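Local structure of leucine aminopeptidase 1, chloroplastic (Solanum lycopersicum, 5D8N) at residues E207-C210 with A211-L215; V220-P223 with A224-T228; K337-E341 with I342-R346; G415-M418 with V419-G422. The protein removes N-terminal amino acids, preferably leucine, from peptides as a magnesium-dependent hexameric aminopeptidase, also acts as a protein-folding chaperone, and regulates wound signalling. The protein carries 1 engineered substitution. All coordinates share one frame; numbering follows the deposited sequence.

Interaction 1: residues E207-C210 with A211-L215; sequences EHVC and AGVIL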
loop_
_atom_site.group_PDB
_atom_site.type_symbol
_atom_site.label_atom_id
_atom_site.label_comp_id
_atom_site.label_asym_id
_atom_site.label_seq_id
_atom_site.Cartn_x
_atom_site.Cartn_y
_atom_site.Cartn_z
ATOM N N GLU A 207 17.554 27.534 -36.592
ATOM C CA GLU A 207 16.198 28.059 -36.526
ATOM C C GLU A 207 15.179 27.032 -37.022
ATOM O O GLU A 207 14.101 26.939 -36.452
ATOM C CB GLU A 207 16.044 29.392 -37.275
ATOM C CG GLU A 207 16.777 30.538 -36.604
ATOM C CD GLU A 207 16.825 31.805 -37.451
ATOM O OE1 GLU A 207 17.115 31.698 -38.654
ATOM O OE2 GLU A 207 16.557 32.907 -36.928
ATOM N N HIS A 208 15.513 26.300 -38.080
ATOM C CA HIS A 208 14.602 25.303 -38.617
ATOM C C HIS A 208 14.385 24.190 -37.588
ATOM O O HIS A 208 13.258 23.729 -37.385
ATOM C CB HIS A 208 15.148 24.692 -39.914
ATOM C CG HIS A 208 15.285 25.674 -41.031
ATOM N ND1 HIS A 208 14.472 26.780 -41.147
ATOM C CD2 HIS A 208 16.051 25.649 -42.151
ATOM C CE1 HIS A 208 14.749 27.414 -42.272
ATOM N NE2 HIS A 208 15.729 26.767 -42.876
ATOM N N VAL A 209 15.472 23.754 -36.966
ATOM C CA VAL A 209 15.370 22.721 -35.960
ATOM C C VAL A 209 14.519 23.234 -34.791
ATOM O O VAL A 209 13.636 22.525 -34.321
ATOM C CB VAL A 209 16.771 22.270 -35.505
ATOM C CG1 VAL A 209 16.662 21.345 -34.307
ATOM C CG2 VAL A 209 17.469 21.549 -36.635
ATOM N N CYS A 210 14.805 24.442 -34.293
ATOM C CA CYS A 210 14.043 25.009 -33.177
ATOM C C CYS A 210 12.552 25.028 -33.467
ATOM O O CYS A 210 11.748 24.810 -32.569
ATOM C CB CYS A 210 14.507 26.417 -32.800
ATOM S SG CYS A 210 16.164 26.477 -32.042
ATOM N N ALA A 211 12.157 25.344 -34.696
ATOM C CA ALA A 211 10.733 25.410 -34.984
ATOM C C ALA A 211 10.098 24.029 -34.835
ATOM O O ALA A 211 8.950 23.896 -34.395
ATOM C CB ALA A 211 10.482 25.999 -36.375
ATOM N N GLY A 212 10.854 22.993 -35.178
ATOM C CA GLY A 212 10.443 21.630 -34.880
ATOM C C GLY A 212 10.400 21.303 -33.395
ATOM O O GLY A 212 9.470 20.684 -32.928
ATOM N N VAL A 213 11.401 21.727 -32.638
ATOM C CA VAL A 213 11.421 21.494 -31.200
ATOM C C VAL A 213 10.213 22.157 -30.524
ATOM O O VAL A 213 9.532 21.563 -29.685
ATOM C CB VAL A 213 12.720 22.015 -30.588
ATOM C CG1 VAL A 213 12.668 21.935 -29.071
ATOM C CG2 VAL A 213 13.916 21.206 -31.094
ATOM N N ILE A 214 9.933 23.384 -30.927
ATOM C CA ILE A 214 8.826 24.156 -30.371
ATOM C C ILE A 214 7.459 23.568 -30.711
ATOM O O ILE A 214 6.620 23.438 -29.828
ATOM C CB ILE A 214 8.922 25.626 -30.799
ATOM C CG1 ILE A 214 10.039 26.275 -29.981
ATOM C CG2 ILE A 214 7.596 26.356 -30.559
ATOM C CD1 ILE A 214 10.443 27.644 -30.493
ATOM N N LEU A 215 7.294 23.064 -31.926
ATOM C CA LEU A 215 6.100 22.311 -32.253
ATOM C C LEU A 215 5.954 21.089 -31.336
ATOM O O LEU A 215 4.855 20.802 -30.846
ATOM C CB LEU A 215 6.126 21.858 -33.729
ATOM C CG LEU A 215 5.003 20.912 -34.152
ATOM C CD1 LEU A 215 3.654 21.586 -33.968
ATOM C CD2 LEU A 215 5.177 20.471 -35.589
#
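Glu207 O accepts the N-H of Ala211 within the running bonds of helix 197-221, with Glu207 O 3.1 Å from Ala211 N. The carboxylate of Glu207 leads off the other way and comes within about 4 Å of a bound magnesium ion, too far for a direct bond but consistent with contact through water. One residue on, the bond between Gly212 N and His208 O is weak, at 3.3 Å. The imidazole of His208 packs on Glu341 and Ile342 of helix 327-342. Val209 O, by contrast, takes the N-H of Val213 at a short distance, with Val213 N 2.9 Å away. The side chain of Val213 lies alongside the same carbonyl: CG2, anti to the carbonyl carbon of its own residue and beside its N, reaches to 3.5 Å from Val209 O. The branches of the two valines then meet loosely, Val209 CG1 standing 4.2 Å from Val213 CG2, and both side chains rest on helix 519-527. Cys210 O receives Ile214 N at 2.8 Å. Ile214 bends back over this oxygen, because a chi1 of -75° places CG1 beside the backbone N, 3.4 Å from Cys210 O. The thiol-bearing side chain of Cys210 is buried against Thr164, Val167 and Leu168 of helix 152-170. The repeated i to i+4 bonding is that of a regular alpha-helix, here the long helix 197-221 that leads from the N-terminal sheet into the catalytic domain of M17 aminopeptidases.

Interaction 2: residues V220-P223 with A224-T228; sequences VNAP and ANIVT. With MG (magnesium ion), chain H.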
loop_
_atom_site.group_PDB
_atom_site.type_symbol
_atom_site.label_atom_id
_atom_site.label_comp_id
_atom_site.label_asym_id
_atom_site.label_seq_id
_atom_site.Cartn_x
_atom_site.Cartn_y
_atom_site.Cartn_z
ATOM N N VAL A 220 2.948 18.411 -26.804
ATOM C CA VAL A 220 2.976 17.743 -25.512
ATOM C C VAL A 220 2.321 18.613 -24.441
ATOM O O VAL A 220 1.599 18.105 -23.622
ATOM C CB VAL A 220 4.422 17.381 -25.107
ATOM C CG1 VAL A 220 4.456 16.737 -23.729
ATOM C CG2 VAL A 220 5.040 16.426 -26.122
ATOM N N ASN A 221 2.687 19.882 -24.334
ATOM C CA ASN A 221 2.046 20.750 -23.374
ATOM C C ASN A 221 0.526 20.687 -23.453
ATOM O O ASN A 221 -0.147 20.893 -22.458
ATOM C CB ASN A 221 2.482 22.197 -23.598
ATOM C CG ASN A 221 3.859 22.498 -23.058
ATOM O OD1 ASN A 221 4.446 21.740 -22.299
ATOM N ND2 ASN A 221 4.416 23.603 -23.510
ATOM N N ALA A 222 -0.028 20.663 -24.659
ATOM C CA ALA A 222 -1.462 20.715 -24.817
ATOM C C ALA A 222 -2.051 19.464 -24.169
ATOM O O ALA A 222 -1.529 18.360 -24.331
ATOM C CB ALA A 222 -1.818 20.784 -26.289
ATOM N N PRO A 223 -3.179 19.623 -23.473
ATOM C CA PRO A 223 -3.856 18.490 -22.867
ATOM C C PRO A 223 -4.656 17.694 -23.890
ATOM O O PRO A 223 -4.922 18.154 -25.017
ATOM C CB PRO A 223 -4.776 19.173 -21.869
ATOM C CG PRO A 223 -5.196 20.414 -22.607
ATOM C CD PRO A 223 -3.967 20.856 -23.337
ATOM N N ALA A 224 -5.039 16.497 -23.474
ATOM C CA ALA A 224 -5.725 15.546 -24.338
ATOM C C ALA A 224 -7.089 16.011 -24.841
ATOM O O ALA A 224 -7.573 15.488 -25.844
ATOM C CB ALA A 224 -5.853 14.217 -23.628
ATOM N N ASN A 225 -7.736 16.943 -24.143
ATOM C CA ASN A 225 -9.015 17.496 -24.602
ATOM C C ASN A 225 -8.825 18.514 -25.721
ATOM O O ASN A 225 -9.769 18.892 -26.396
ATOM C CB ASN A 225 -9.868 18.051 -23.447
ATOM C CG ASN A 225 -9.234 19.212 -22.714
ATOM O OD1 ASN A 225 -8.060 19.190 -22.362
ATOM N ND2 ASN A 225 -10.030 20.236 -22.457
ATOM N N ILE A 226 -7.584 18.883 -25.984
ATOM C CA ILE A 226 -7.244 19.801 -27.071
ATOM C C ILE A 226 -6.496 19.064 -28.191
ATOM O O ILE A 226 -6.884 19.120 -29.349
ATOM C CB ILE A 226 -6.318 20.927 -26.528
ATOM C CG1 ILE A 226 -7.038 21.779 -25.488
ATOM C CG2 ILE A 226 -5.770 21.795 -27.656
ATOM C CD1 ILE A 226 -8.176 22.630 -26.009
ATOM N N VAL A 227 -5.414 18.360 -27.865
ATOM C CA VAL A 227 -4.754 17.506 -28.848
ATOM C C VAL A 227 -5.282 16.079 -28.776
ATOM O O VAL A 227 -4.810 15.267 -27.975
ATOM C CB VAL A 227 -3.215 17.559 -28.734
ATOM C CG1 VAL A 227 -2.549 16.545 -29.670
ATOM C CG2 VAL A 227 -2.719 18.945 -29.136
ATOM N N THR A 228 -6.379 15.876 -29.491
ATOM C CA THR A 228 -6.971 14.583 -29.749
ATOM C C THR A 228 -6.273 13.940 -30.933
ATOM O O THR A 228 -5.424 14.558 -31.549
ATOM C CB THR A 228 -8.440 14.770 -30.133
ATOM O OG1 THR A 228 -8.511 15.620 -31.276
ATOM C CG2 THR A 228 -9.219 15.423 -28.985
HETATM MG MG MG H . -0.309 16.899 -23.450
HETATM O O HOH W 1 -0.143 17.355 -21.306
HETATM O O HOH W 2 -1.905 15.410 -23.247
HETATM O O HOH W 3 -0.307 16.188 -25.637
HETATM O O HOH W 4 0.962 15.168 -23.234
#
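Asn225 folds back on Pro223 because its CG occupies the crowded position between the backbone N and the carbonyl carbon (chi1 63°), which brings Asn225 OD1 to 3.1 Å from Pro223 CG. Ile226 turns its CG1 beside its own N (chi1 -64°) and lays it across the proline ring, 3.7 Å from Pro223 CG. Two N-H groups grip Pro223 O: Val227 N arrives nearly along the C=O axis at 2.9 Å, whereas Ile226 N comes from above the carbonyl plane. The backbone of Ala224 and Asn225 forms a type I turn. Before the turn, Ala222 CB touches Val227 CG2 at 3.5 Å. An alanine in place of Pro223 would probably leave Ile226 CG1 with a gap where the ring lay, take away the closest of Asn225 OD1's neighbours across this contact, and free the backbone at this position to turn. Just upstream, Val220 O and Ala222 O bind a magnesium ion whose octahedron is completed by four waters; Ala222 O lies 2.1 Å from the metal. This ion is distinct from the catalytic metal pair, although Ala224 lies about 6 Å from metal-binding Asp325, side chain to side chain. Asn225 ND2 bonds to Leu17 O of its own chain and to Ile370 O of a neighbouring subunit. The whole turn joins helix 197-221 to helix 229-242, whose N-cap is Thr228, with OG1 accepting from Val231 N.

Interaction 3: residues K337-E341 with I342-R346; sequences KALGE and IRPSR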
loop_
_atom_site.group_PDB
_atom_site.type_symbol
_atom_site.label_atom_id
_atom_site.label_comp_id
_atom_site.label_asym_id
_atom_site.label_seq_id
_atom_site.Cartn_x
_atom_site.Cartn_y
_atom_site.Cartn_z
ATOM N N LYS A 337 8.686 18.747 -39.345
ATOM C CA LYS A 337 8.668 20.185 -39.461
ATOM C C LYS A 337 10.048 20.765 -39.770
ATOM O O LYS A 337 10.211 21.586 -40.678
ATOM C CB LYS A 337 8.061 20.773 -38.190
ATOM C CG LYS A 337 8.137 22.286 -38.064
ATOM C CD LYS A 337 7.182 22.969 -38.999
ATOM C CE LYS A 337 7.148 24.466 -38.713
ATOM N NZ LYS A 337 6.458 25.149 -39.857
ATOM N N ALA A 338 11.059 20.305 -39.047
ATOM C CA ALA A 338 12.418 20.720 -39.329
ATOM C C ALA A 338 12.855 20.315 -40.748
ATOM O O ALA A 338 13.402 21.124 -41.500
ATOM C CB ALA A 338 13.373 20.169 -38.278
ATOM N N LEU A 339 12.652 19.049 -41.087
ATOM C CA LEU A 339 13.179 18.513 -42.320
ATOM C C LEU A 339 12.468 19.119 -43.515
ATOM O O LEU A 339 13.039 19.273 -44.588
ATOM C CB LEU A 339 13.076 17.002 -42.304
ATOM C CG LEU A 339 14.066 16.355 -41.314
ATOM C CD1 LEU A 339 13.742 14.881 -41.122
ATOM C CD2 LEU A 339 15.511 16.498 -41.784
ATOM N N GLY A 340 11.218 19.500 -43.331
ATOM C CA GLY A 340 10.498 20.159 -44.404
ATOM C C GLY A 340 11.177 21.444 -44.852
ATOM O O GLY A 340 11.237 21.703 -46.063
ATOM N N GLU A 341 11.744 22.189 -43.897
ATOM C CA GLU A 341 12.516 23.376 -44.193
ATOM C C GLU A 341 13.903 23.037 -44.714
ATOM O O GLU A 341 14.435 23.737 -45.565
ATOM C CB GLU A 341 12.679 24.265 -42.953
ATOM C CG GLU A 341 11.383 24.845 -42.427
ATOM C CD GLU A 341 11.007 26.157 -43.092
ATOM O OE1 GLU A 341 11.616 26.518 -44.121
ATOM O OE2 GLU A 341 9.964 26.702 -42.696
ATOM N N ILE A 342 14.587 22.109 -44.050
ATOM C CA ILE A 342 15.992 21.845 -44.343
ATOM C C ILE A 342 16.167 21.164 -45.697
ATOM O O ILE A 342 17.142 21.426 -46.414
ATOM C CB ILE A 342 16.621 20.971 -43.250
ATOM C CG1 ILE A 342 16.664 21.733 -41.914
ATOM C CG2 ILE A 342 18.020 20.537 -43.667
ATOM C CD1 ILE A 342 16.856 20.840 -40.708
ATOM N N ARG A 343 15.181 20.363 -46.089
ATOM C CA ARG A 343 15.135 19.745 -47.436
ATOM C C ARG A 343 16.376 18.964 -47.795
ATOM O O ARG A 343 16.909 19.137 -48.871
ATOM C CB ARG A 343 14.966 20.781 -48.548
ATOM C CG ARG A 343 13.673 21.548 -48.491
ATOM C CD ARG A 343 13.716 22.660 -49.529
ATOM N NE ARG A 343 13.499 22.145 -50.887
ATOM C CZ ARG A 343 12.315 22.084 -51.497
ATOM N NH1 ARG A 343 11.199 22.430 -50.858
ATOM N NH2 ARG A 343 12.224 21.506 -52.693
ATOM N N PRO A 344 16.741 17.970 -46.989
ATOM C CA PRO A 344 17.892 17.174 -47.403
ATOM C C PRO A 344 17.612 16.312 -48.627
ATOM O O PRO A 344 16.537 15.738 -48.775
ATOM C CB PRO A 344 18.161 16.297 -46.187
ATOM C CG PRO A 344 16.841 16.218 -45.488
ATOM C CD PRO A 344 16.197 17.558 -45.689
ATOM N N SER A 345 18.620 16.153 -49.474
ATOM C CA SER A 345 18.552 15.215 -50.586
ATOM C C SER A 345 19.109 13.889 -50.088
ATOM O O SER A 345 19.611 13.787 -48.962
ATOM C CB SER A 345 19.362 15.738 -51.784
ATOM O OG SER A 345 20.728 15.877 -51.414
ATOM N N ARG A 346 19.017 12.869 -50.929
ATOM C CA ARG A 346 19.618 11.563 -50.643
ATOM C C ARG A 346 18.895 10.785 -49.538
ATOM O O ARG A 346 19.339 9.695 -49.182
ATOM C CB ARG A 346 21.121 11.680 -50.336
ATOM C CG ARG A 346 21.956 12.282 -51.462
ATOM C CD ARG A 346 23.329 12.755 -50.973
ATOM N NE ARG A 346 23.941 11.875 -49.973
ATOM C CZ ARG A 346 24.327 12.253 -48.755
ATOM N NH1 ARG A 346 24.200 13.513 -48.352
ATOM N NH2 ARG A 346 24.837 11.354 -47.923
HETATM O O HOH W 5 10.713 23.287 -48.300
#
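Ile342 doubles back on Ala338 at the end of helix 327-342. Its N donates to Ala338 O at 3.0 Å, while its side chain covers that oxygen: CG1, turned beside the backbone N by a chi1 of -66°, comes to 3.3 Å from Ala338 O. One residue further, Arg343 N bonds to Leu339 O at 2.8 Å, the last helical bond here before the chain breaks away. Leu339 and Pro344 cross at about a right angle, with Leu339 CD2 3.9 Å from Pro344 CG. Arg343 has a positive phi, 54°, in the left-handed helical region, and the proline after it has no N-H with which to close a Schellman motif. This turn ends the helix of a beta-alpha-beta crossover, in which helix 327-342 links the adjacent parallel strands 293-305 and 347-358 of the large catalytic-domain sheet. The aliphatic part of Arg343 runs beside the helix end, CG 3.4 Å from Gly340 O. Its chain bends at chi3, and one water then joins the same carbonyl to the guanidinium: it donates to Gly340 O and, in plane at the guanidinium edge, accepts from Arg343 NH1 at 2.7 Å. NH1 also forms a salt bridge with Asp245, which holds the group in place. Glu341 OE2 and Lys337 NZ both bond to the hydroxyl of Tyr243. Ile342 touches Tyr205 and His208 of helix 197-221 and Val523 of helix 519-527; a serine here would probably lose these apolar contacts and leave a gap beside Val523 and over Ala338 O. Pro344 rests on Leu527 and Ala338 on Val523, both of helix 519-527.

Interaction 4: residues G415-M418 with V419-G422; sequences GAIM and VALG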
loop_
_atom_site.group_PDB
_atom_site.type_symbol
_atom_site.label_atom_id
_atom_site.label_comp_id
_atom_site.label_asym_id
_atom_site.label_seq_id
_atom_site.Cartn_x
_atom_site.Cartn_y
_atom_site.Cartn_z
ATOM N N GLY A 415 8.185 3.213 -16.904
ATOM C CA GLY A 415 8.766 3.874 -15.727
ATOM C C GLY A 415 10.143 3.285 -15.435
ATOM O O GLY A 415 11.000 3.906 -14.807
ATOM N N ALA A 416 10.350 2.035 -15.833
ATOM C CA ALA A 416 11.568 1.335 -15.468
ATOM C C ALA A 416 12.791 2.077 -16.012
ATOM O O ALA A 416 13.858 2.095 -15.383
ATOM C CB ALA A 416 11.541 -0.068 -16.022
ATOM N N ILE A 417 12.674 2.630 -17.217
ATOM C CA ILE A 417 13.842 3.322 -17.797
ATOM C C ILE A 417 14.227 4.568 -17.002
ATOM O O ILE A 417 15.392 4.885 -16.905
ATOM C CB ILE A 417 13.646 3.688 -19.286
ATOM C CG1 ILE A 417 14.984 3.997 -19.925
ATOM C CG2 ILE A 417 12.718 4.885 -19.426
ATOM C CD1 ILE A 417 15.904 2.793 -19.991
ATOM N N MET A 418 13.258 5.225 -16.370
ATOM C CA MET A 418 13.563 6.342 -15.477
ATOM C C MET A 418 14.180 5.882 -14.158
ATOM O O MET A 418 15.072 6.533 -13.645
ATOM C CB MET A 418 12.338 7.217 -15.192
ATOM C CG MET A 418 11.780 7.881 -16.449
ATOM S SD MET A 418 10.247 8.793 -16.156
ATOM C CE MET A 418 10.843 10.121 -15.111
ATOM N N VAL A 419 13.796 4.722 -13.646
ATOM C CA VAL A 419 14.518 4.139 -12.507
ATOM C C VAL A 419 15.970 3.928 -12.879
ATOM O O VAL A 419 16.865 4.360 -12.164
ATOM C CB VAL A 419 13.919 2.811 -12.052
ATOM C CG1 VAL A 419 14.818 2.167 -10.996
ATOM C CG2 VAL A 419 12.527 3.049 -11.476
ATOM N N ALA A 420 16.187 3.423 -14.087
ATOM C CA ALA A 420 17.516 3.076 -14.576
ATOM C C ALA A 420 18.404 4.289 -14.848
ATOM O O ALA A 420 19.602 4.276 -14.533
ATOM C CB ALA A 420 17.372 2.260 -15.848
ATOM N N LEU A 421 17.856 5.252 -15.595
ATOM C CA LEU A 421 18.685 6.288 -16.186
ATOM C C LEU A 421 18.308 7.678 -15.722
ATOM O O LEU A 421 18.917 8.646 -16.140
ATOM C CB LEU A 421 18.629 6.227 -17.708
ATOM C CG LEU A 421 19.242 4.999 -18.367
ATOM C CD1 LEU A 421 19.001 4.980 -19.884
ATOM C CD2 LEU A 421 20.724 4.982 -18.109
ATOM N N GLY A 422 17.319 7.759 -14.841
ATOM C CA GLY A 422 16.922 9.022 -14.281
ATOM C C GLY A 422 16.020 9.810 -15.207
ATOM O O GLY A 422 15.634 9.340 -16.261
#
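Gly415 and Val419 meet through their peptide groups, the flat groups of this contact: Gly415 O, the first of four carbonyls along 415-418 that accept from the residues four further on, lies 3.1 Å from Val419 N. Ala420 N bonds to Ala416 O at 3.0 Å, and Leu421 N to Ile417 O at 2.8 Å. Gly422 N is also 2.8 Å from its acceptor Met418 O, but its N-H angle, 135°, is the most bent of the four, as the chain turns out of the helix. Side chains crowd the same oxygens: Val419 CB is 3.4 Å from Ala416 O, and Ala420 CB is 3.5 Å from Ile417 O. The main side-chain contact pairs Ile417 with Leu421 one turn on. Ile417 extends CG1 anti to its backbone N (chi1 -163°), and its CD1 meets Leu421 CD1 obliquely at 3.8 Å. Ile417 also touches Ala503, which Met418 reaches too with its chain folded at chi3. A neighbouring subunit covers the outer side: Ala420 meets Ala420 of that subunit, Ala416 meets its Val419, and Leu421 O bonds to the hydroxyl of its Tyr459. These reciprocal pairs suggest a two-fold contact between helices. Gly422 is the first residue to leave helical angles; its positive phi favours glycine. Helix 416-421 thus sits at a subunit interface of the M17 hexamer, Ala416 about 8 Å from the predicted active-site Arg389, side chain to side chain.

Overall arrangement
Along the chain the four contacts follow in numerical order. Interactions 1 and 2 share helix 197-221, their centres about 19 Å apart: the first lies on the body of the helix, the second where it ends at the magnesium site and passes into the following turn. Interaction 3 packs directly on interaction 1, with Leu215 CD2 3.9 Å from Lys337 CB, so helix 197-221 packs on helix 327-342, which follows strand 293-305 of the large catalytic-domain sheet. Interaction 4 lies apart, about 33 Å from interaction 3 between centres and across the chain's centre. Interactions 2 and 4 both meet neighbouring subunits, whereas 1 and 3 remain within the subunit, so the set spans its interior and its hexamer contacts.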